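PDB 3GRC: sensor protein, Kinase from Polaromonas sp. JS666, which probably works as a phosphoacceptor receiver domain of the CheY-like family within a sensor histidine kinase, taking up a phosphoryl group in two-component signalling. Local coordinates for residues A[22-25]-A[26-29]; A[116-119]-A[120-124]; A[34-38]-A[39-43]. All blocks are in the same frame, centred on the assembly; numbering follows the deposited sequence.

Interaction 1 (A[22-25]-A[26-29]); sequences LNLM and LEKG
L26 and L22 meet one turn apart near the C-terminal end of helix 16-28, and their contact shows how a helix can divide its faces between core and solvent. The amide of L26 gives a hydrogen bond to the carbonyl of L22, L26 N to L22 O 2.8 Å, with the donor nearly along the C=O axis. The L26 side chain settles over the same oxygen, its CG 3.1 Å from L22 O, because CG is turned anti to its own carbonyl carbon (chi1 -72°) and therefore lies back along the preceding turn.

On the outer face the bonds are longer and more tilted. E27 N donates to N23 O over 3.2 Å, and K28 N donates to L24 O. L24 O also accepts from a water at 3.0 Å, and this water donates to E27 OE1 at 3.2 Å, tying a backbone oxygen to a carboxylate three residues on. E27 reaches the water with an extended chain whose carboxylate is turned about its last bond. At the helix end G29 N donates to M25 O at 3.1 Å, and G29 is the first residue to leave helical backbone angles.

Further out, L22 and L26 pack on I11 of strand 8-12, and L22 also meets L117 while L26 meets I118 and L121 of helix 114-128. N23 ND2 is hydrogen-bonded to S33 OG, joining the helix to strand 32-36 within the beta-alpha-beta unit. The chemistry implies two environments for one helix: L22 and L26 packed in the interior, and the L24 carbonyl on the outer face shared between an amide and a water.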
loop_
_atom_site.group_PDB
_atom_site.type_symbol
_atom_site.label_atom_id
_atom_site.label_comp_id
_atom_site.label_asym_id
_atom_site.label_seq_id
_atom_site.Cartn_x
_atom_site.Cartn_y
_atom_site.Cartn_z
ATOM N N LEU A 22 -4.752 10.303 1.294
ATOM C CA LEU A 22 -4.687 9.012 1.977
ATOM C C LEU A 22 -4.368 9.233 3.456
ATOM O O LEU A 22 -5.039 8.681 4.322
ATOM C CB LEU A 22 -3.649 8.084 1.324
ATOM C CG LEU A 22 -4.055 7.478 -0.039
ATOM C CD1 LEU A 22 -2.860 6.840 -0.694
ATOM C CD2 LEU A 22 -5.162 6.454 0.157
ATOM N N ASN A 23 -3.373 10.067 3.734
ATOM C CA ASN A 23 -3.006 10.367 5.113
ATOM C C ASN A 23 -4.247 10.830 5.900
ATOM O O ASN A 23 -4.506 10.327 6.990
ATOM C CB ASN A 23 -1.910 11.447 5.156
ATOM C CG ASN A 23 -1.489 11.806 6.576
ATOM O OD1 ASN A 23 -1.562 12.961 6.972
ATOM N ND2 ASN A 23 -1.035 10.817 7.339
ATOM N N LEU A 24 -5.019 11.763 5.340
ATOM C CA LEU A 24 -6.228 12.268 6.002
ATOM C C LEU A 24 -7.375 11.248 6.095
ATOM O O LEU A 24 -8.026 11.167 7.138
ATOM C CB LEU A 24 -6.718 13.541 5.309
ATOM C CG LEU A 24 -5.719 14.686 5.473
ATOM C CD1 LEU A 24 -6.061 15.827 4.503
ATOM C CD2 LEU A 24 -5.730 15.149 6.942
HETATM N N MSE A 25 -7.638 10.487 5.024
HETATM C CA MSE A 25 -8.697 9.446 5.053
HETATM C C MSE A 25 -8.360 8.346 6.079
HETATM O O MSE A 25 -9.228 7.847 6.800
HETATM C CB MSE A 25 -8.849 8.746 3.682
HETATM C CG MSE A 25 -9.431 9.546 2.560
HETATM SE SE MSE A 25 -9.611 8.410 0.963
HETATM C CE MSE A 25 -10.647 9.720 -0.070
ATOM N N LEU A 26 -7.097 7.950 6.111
ATOM C CA LEU A 26 -6.680 6.906 7.025
ATOM C C LEU A 26 -6.881 7.332 8.471
ATOM O O LEU A 26 -7.316 6.535 9.309
ATOM C CB LEU A 26 -5.221 6.538 6.778
ATOM C CG LEU A 26 -5.051 5.776 5.469
ATOM C CD1 LEU A 26 -3.615 5.241 5.306
ATOM C CD2 LEU A 26 -6.039 4.644 5.489
ATOM N N GLU A 27 -6.568 8.591 8.749
ATOM C CA GLU A 27 -6.731 9.130 10.086
ATOM C C GLU A 27 -8.216 9.034 10.466
ATOM O O GLU A 27 -8.547 8.621 11.567
ATOM C CB GLU A 27 -6.248 10.585 10.156
ATOM C CG GLU A 27 -6.445 11.237 11.532
ATOM C CD GLU A 27 -5.820 12.620 11.627
ATOM O OE1 GLU A 27 -6.164 13.495 10.805
ATOM O OE2 GLU A 27 -4.978 12.833 12.530
ATOM N N LYS A 28 -9.118 9.404 9.567
ATOM C CA LYS A 28 -10.531 9.287 9.910
ATOM C C LYS A 28 -10.880 7.827 10.232
ATOM O O LYS A 28 -11.705 7.559 11.097
ATOM C CB LYS A 28 -11.412 9.784 8.768
ATOM C CG LYS A 28 -11.378 11.284 8.581
ATOM C CD LYS A 28 -11.918 11.996 9.798
ATOM C CE LYS A 28 -12.146 13.462 9.497
ATOM N NZ LYS A 28 -12.562 14.212 10.713
ATOM N N GLY A 29 -10.233 6.890 9.545
ATOM C CA GLY A 29 -10.505 5.483 9.762
ATOM C C GLY A 29 -9.772 4.834 10.927
ATOM O O GLY A 29 -9.814 3.612 11.073
HETATM O O HOH W 1 -8.653 13.540 8.817
#

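Interaction 2 (A[116-119]-A[120-124]); sequences LLIL and SLHRA
L119 and R123 meet on the outer side of helix 114-128, the last helix of the CheY-like receiver fold, and illustrate how an aliphatic residue can support a guanidinium one turn later. Followed outward from its CB, the R123 side chain first passes the carbonyl of L119: R123 CB lies 3.5 Å from L119 O. CG runs on past the same oxygen, R123 CD lies between L119 O and the methyl L119 CD1, and R123 NE is 3.6 Å from that methyl, with CZ just beyond. At the tip the guanidinium turns one face to this methyl, which sits toward the rim of the flat group, while NH1 comes to CG and CD2 of the leucine. An off-staggered chi1 (-108°) together with a bend at chi2 (66°) brings the arginine back over L119. The L119 side chain meets it because its CG is turned away from the backbone N (chi1 177°), which carries CD1 toward the following turn.

I118 CG2 lies 3.9 Å from H122 CE1, the two side chains running alongside each other, and the H122 ring also meets F31. On the inward side L117 CD1 and L121 CD1 touch at 4.0 Å; L117 also packs on M25 of helix 16-28, and L121 on V84 of strand 82-86.

S120 is buried and faces strand 106-108, where it touches T106 and L108. Its hydroxyl finds a partner within the helix, donating to L116 O. L116 CD1 packs 3.7 Å from S120 OG. The carbonyl of L116 is thus gripped twice by one residue: S120 N and S120 OG, each 2.8 Å from L116 O, approach it from opposite faces of its plane.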
loop_
_atom_site.group_PDB
_atom_site.type_symbol
_atom_site.label_atom_id
_atom_site.label_comp_id
_atom_site.label_asym_id
_atom_site.label_seq_id
_atom_site.Cartn_x
_atom_site.Cartn_y
_atom_site.Cartn_z
ATOM N N LEU A 116 -14.362 1.471 0.933
ATOM C CA LEU A 116 -13.702 0.257 0.485
ATOM C C LEU A 116 -12.244 0.305 0.929
ATOM O O LEU A 116 -11.671 -0.710 1.278
ATOM C CB LEU A 116 -13.814 0.104 -1.038
ATOM C CG LEU A 116 -13.309 -1.206 -1.677
ATOM C CD1 LEU A 116 -13.967 -2.413 -1.047
ATOM C CD2 LEU A 116 -13.588 -1.177 -3.182
ATOM N N LEU A 117 -11.647 1.494 0.955
ATOM C CA LEU A 117 -10.251 1.588 1.382
ATOM C C LEU A 117 -10.052 1.139 2.819
ATOM O O LEU A 117 -9.174 0.326 3.105
ATOM C CB LEU A 117 -9.717 3.018 1.249
ATOM C CG LEU A 117 -8.330 3.271 1.869
ATOM C CD1 LEU A 117 -7.286 2.443 1.149
ATOM C CD2 LEU A 117 -7.981 4.753 1.781
ATOM N N ILE A 118 -10.854 1.693 3.722
ATOM C CA ILE A 118 -10.738 1.372 5.136
ATOM C C ILE A 118 -11.104 -0.097 5.369
ATOM O O ILE A 118 -10.390 -0.814 6.060
ATOM C CB ILE A 118 -11.632 2.309 5.975
ATOM C CG1 ILE A 118 -11.350 3.777 5.587
ATOM C CG2 ILE A 118 -11.370 2.095 7.467
ATOM C CD1 ILE A 118 -9.895 4.236 5.768
ATOM N N LEU A 119 -12.187 -0.543 4.750
ATOM C CA LEU A 119 -12.630 -1.927 4.882
ATOM C C LEU A 119 -11.527 -2.875 4.410
ATOM O O LEU A 119 -11.158 -3.812 5.124
ATOM C CB LEU A 119 -13.901 -2.166 4.066
ATOM C CG LEU A 119 -14.423 -3.606 4.067
ATOM C CD1 LEU A 119 -14.730 -4.048 5.504
ATOM C CD2 LEU A 119 -15.670 -3.698 3.201
ATOM N N SER A 120 -11.001 -2.615 3.213
ATOM C CA SER A 120 -9.927 -3.424 2.636
ATOM C C SER A 120 -8.688 -3.489 3.534
ATOM O O SER A 120 -8.122 -4.560 3.720
ATOM C CB SER A 120 -9.526 -2.895 1.253
ATOM O OG SER A 120 -10.565 -3.055 0.301
ATOM N N LEU A 121 -8.253 -2.364 4.096
ATOM C CA LEU A 121 -7.077 -2.416 4.968
ATOM C C LEU A 121 -7.351 -3.284 6.202
ATOM O O LEU A 121 -6.505 -4.078 6.597
ATOM C CB LEU A 121 -6.621 -1.008 5.380
ATOM C CG LEU A 121 -5.885 -0.215 4.293
ATOM C CD1 LEU A 121 -5.870 1.255 4.656
ATOM C CD2 LEU A 121 -4.466 -0.732 4.118
ATOM N N HIS A 122 -8.528 -3.134 6.807
ATOM C CA HIS A 122 -8.889 -3.945 7.976
ATOM C C HIS A 122 -8.858 -5.424 7.595
ATOM O O HIS A 122 -8.271 -6.237 8.304
ATOM C CB HIS A 122 -10.287 -3.573 8.490
ATOM C CG HIS A 122 -10.298 -2.353 9.360
ATOM N ND1 HIS A 122 -11.395 -1.524 9.463
ATOM C CD2 HIS A 122 -9.343 -1.822 10.152
ATOM C CE1 HIS A 122 -11.108 -0.526 10.285
ATOM N NE2 HIS A 122 -9.873 -0.681 10.715
ATOM N N ARG A 123 -9.494 -5.754 6.472
ATOM C CA ARG A 123 -9.534 -7.115 5.950
ATOM C C ARG A 123 -8.113 -7.620 5.721
ATOM O O ARG A 123 -7.728 -8.671 6.233
ATOM C CB ARG A 123 -10.276 -7.158 4.604
ATOM C CG ARG A 123 -11.653 -7.807 4.616
ATOM C CD ARG A 123 -12.635 -6.996 5.434
ATOM N NE ARG A 123 -13.986 -7.559 5.436
ATOM C CZ ARG A 123 -14.748 -7.711 4.354
ATOM N NH1 ARG A 123 -14.303 -7.349 3.155
ATOM N NH2 ARG A 123 -15.971 -8.213 4.478
ATOM N N ALA A 124 -7.339 -6.858 4.950
ATOM C CA ALA A 124 -5.965 -7.237 4.618
ATOM C C ALA A 124 -5.089 -7.497 5.838
ATOM O O ALA A 124 -4.346 -8.480 5.884
ATOM C CB ALA A 124 -5.331 -6.174 3.741
#

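Interaction 3 (A[34-38]-A[39-43]); sequences DMVHS and AAQAL
S38 and Q41 bind each other at the start of helix 39-48, a clear case of helix N-capping reinforced by a side chain reaching back. S38 occupies the N-cap position, and its OG accepts from Q41 N at 3.2 Å in an almost straight bond, with an N-H...O angle of 172°. The hydroxyl comes to that amide because OG stands between the backbone N and the carbonyl carbon (chi1 79°). The carbonyl of the same serine begins the helical pattern, S38 O accepting from A42 N at 2.9 Å.

Q41 returns the contact. Its CG passes 3.5 Å from S38 OG, and the chain stretches on toward the end of the strand, where Q41 OE1 accepts from H37 N at 2.9 Å, with the donor close to the line of the amide C=O. This holds Q41 OE1 over one face of the H37 imidazole, toward its rim and 3.2 Å from H37 CD2, and leaves the ring and amide planes 44° apart. One glutamine oxygen thereby meets both the backbone and the ring of a residue in the turn.

V36, the last residue of the strand, lines the inner side: its CB is 3.5 Å from Q41 OE1, and its CG2 packs on A42.

The tight strand-to-helix turn is tied to its surroundings by D62, which accepts from A40 N. V36 and A42 both pack on C12 of strand 8-12, next to edge strand 32-36 in the parallel sheet, while A39, A42 and L43 pack against L68 of helix 65-73.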
loop_
_atom_site.group_PDB
_atom_site.type_symbol
_atom_site.label_atom_id
_atom_site.label_comp_id
_atom_site.label_asym_id
_atom_site.label_seq_id
_atom_site.Cartn_x
_atom_site.Cartn_y
_atom_site.Cartn_z
ATOM N N ASP A 34 2.425 7.224 7.438
ATOM C CA ASP A 34 3.567 7.968 6.979
ATOM C C ASP A 34 3.490 8.050 5.467
ATOM O O ASP A 34 3.143 7.084 4.799
ATOM C CB ASP A 34 4.868 7.261 7.374
ATOM C CG ASP A 34 5.168 7.369 8.865
ATOM O OD1 ASP A 34 4.841 8.411 9.458
ATOM O OD2 ASP A 34 5.740 6.417 9.436
HETATM N N MSE A 35 3.827 9.202 4.917
HETATM C CA MSE A 35 3.800 9.352 3.473
HETATM C C MSE A 35 5.221 9.343 2.899
HETATM O O MSE A 35 6.116 9.993 3.419
HETATM C CB MSE A 35 3.124 10.673 3.074
HETATM C CG MSE A 35 1.779 10.950 3.720
HETATM SE SE MSE A 35 1.173 12.712 3.284
HETATM C CE MSE A 35 2.129 13.775 4.635
ATOM N N VAL A 36 5.411 8.588 1.831
ATOM C CA VAL A 36 6.672 8.528 1.094
ATOM C C VAL A 36 6.277 8.574 -0.377
ATOM O O VAL A 36 5.163 8.203 -0.732
ATOM C CB VAL A 36 7.530 7.257 1.408
ATOM C CG1 VAL A 36 7.994 7.326 2.860
ATOM C CG2 VAL A 36 6.749 5.964 1.140
ATOM N N HIS A 37 7.184 9.023 -1.234
ATOM C CA HIS A 37 6.846 9.170 -2.645
ATOM C C HIS A 37 7.550 8.291 -3.675
ATOM O O HIS A 37 7.408 8.531 -4.880
ATOM C CB HIS A 37 7.004 10.641 -3.032
ATOM C CG HIS A 37 8.383 11.181 -2.831
ATOM N ND1 HIS A 37 9.424 10.931 -3.705
ATOM C CD2 HIS A 37 8.912 11.947 -1.844
ATOM C CE1 HIS A 37 10.520 11.514 -3.268
ATOM N NE2 HIS A 37 10.234 12.141 -2.136
ATOM N N SER A 38 8.290 7.282 -3.224
ATOM C CA SER A 38 8.987 6.407 -4.161
ATOM C C SER A 38 9.253 5.033 -3.571
ATOM O O SER A 38 9.201 4.842 -2.353
ATOM C CB SER A 38 10.319 7.023 -4.601
ATOM O OG SER A 38 11.312 6.843 -3.599
ATOM N N ALA A 39 9.543 4.081 -4.455
ATOM C CA ALA A 39 9.831 2.711 -4.057
ATOM C C ALA A 39 11.045 2.649 -3.138
ATOM O O ALA A 39 11.049 1.911 -2.150
ATOM C CB ALA A 39 10.059 1.844 -5.291
ATOM N N ALA A 40 12.065 3.438 -3.463
ATOM C CA ALA A 40 13.292 3.474 -2.677
ATOM C C ALA A 40 12.967 3.923 -1.253
ATOM O O ALA A 40 13.366 3.269 -0.277
ATOM C CB ALA A 40 14.296 4.428 -3.324
ATOM N N GLN A 41 12.239 5.035 -1.139
ATOM C CA GLN A 41 11.851 5.552 0.163
ATOM C C GLN A 41 11.014 4.537 0.923
ATOM O O GLN A 41 11.154 4.393 2.137
ATOM C CB GLN A 41 11.047 6.833 0.025
ATOM C CG GLN A 41 11.837 8.039 -0.371
ATOM C CD GLN A 41 11.081 9.305 -0.049
ATOM O OE1 GLN A 41 9.862 9.364 -0.222
ATOM N NE2 GLN A 41 11.795 10.329 0.422
ATOM N N ALA A 42 10.144 3.833 0.207
ATOM C CA ALA A 42 9.305 2.841 0.851
ATOM C C ALA A 42 10.165 1.704 1.420
ATOM O O ALA A 42 9.965 1.275 2.555
ATOM C CB ALA A 42 8.279 2.303 -0.135
ATOM N N LEU A 43 11.129 1.229 0.638
ATOM C CA LEU A 43 12.008 0.153 1.095
ATOM C C LEU A 43 12.811 0.567 2.337
ATOM O O LEU A 43 12.934 -0.198 3.294
ATOM C CB LEU A 43 12.948 -0.276 -0.038
ATOM C CG LEU A 43 12.216 -1.037 -1.149
ATOM C CD1 LEU A 43 13.115 -1.279 -2.348
ATOM C CD2 LEU A 43 11.719 -2.349 -0.568
#

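Overall arrangement
The three contacts, all local, sample different layers of one receiver domain. Interactions 1 and 2 belong to adjoining helices, their centres 12 Å apart, and they mesh directly: L26 CD2 meets L121 CD1 at 3.5 Å, and L22 CD2 meets L117 CD2 at 3.7 Å. Interaction 3 touches interaction 1 more lightly, where N23 CB packs on the selenium of M35, the atom SE, at 3.8 Å; their centres are 18 Å apart. Interactions 2 and 3 do not touch, lying on opposite sides of the chain's centre with nearest atoms about 11 Å apart. Strand 8-12 is shared by interactions 1 and 3: I11 touches L22, N23 and L26, while C12 touches V36 and A42.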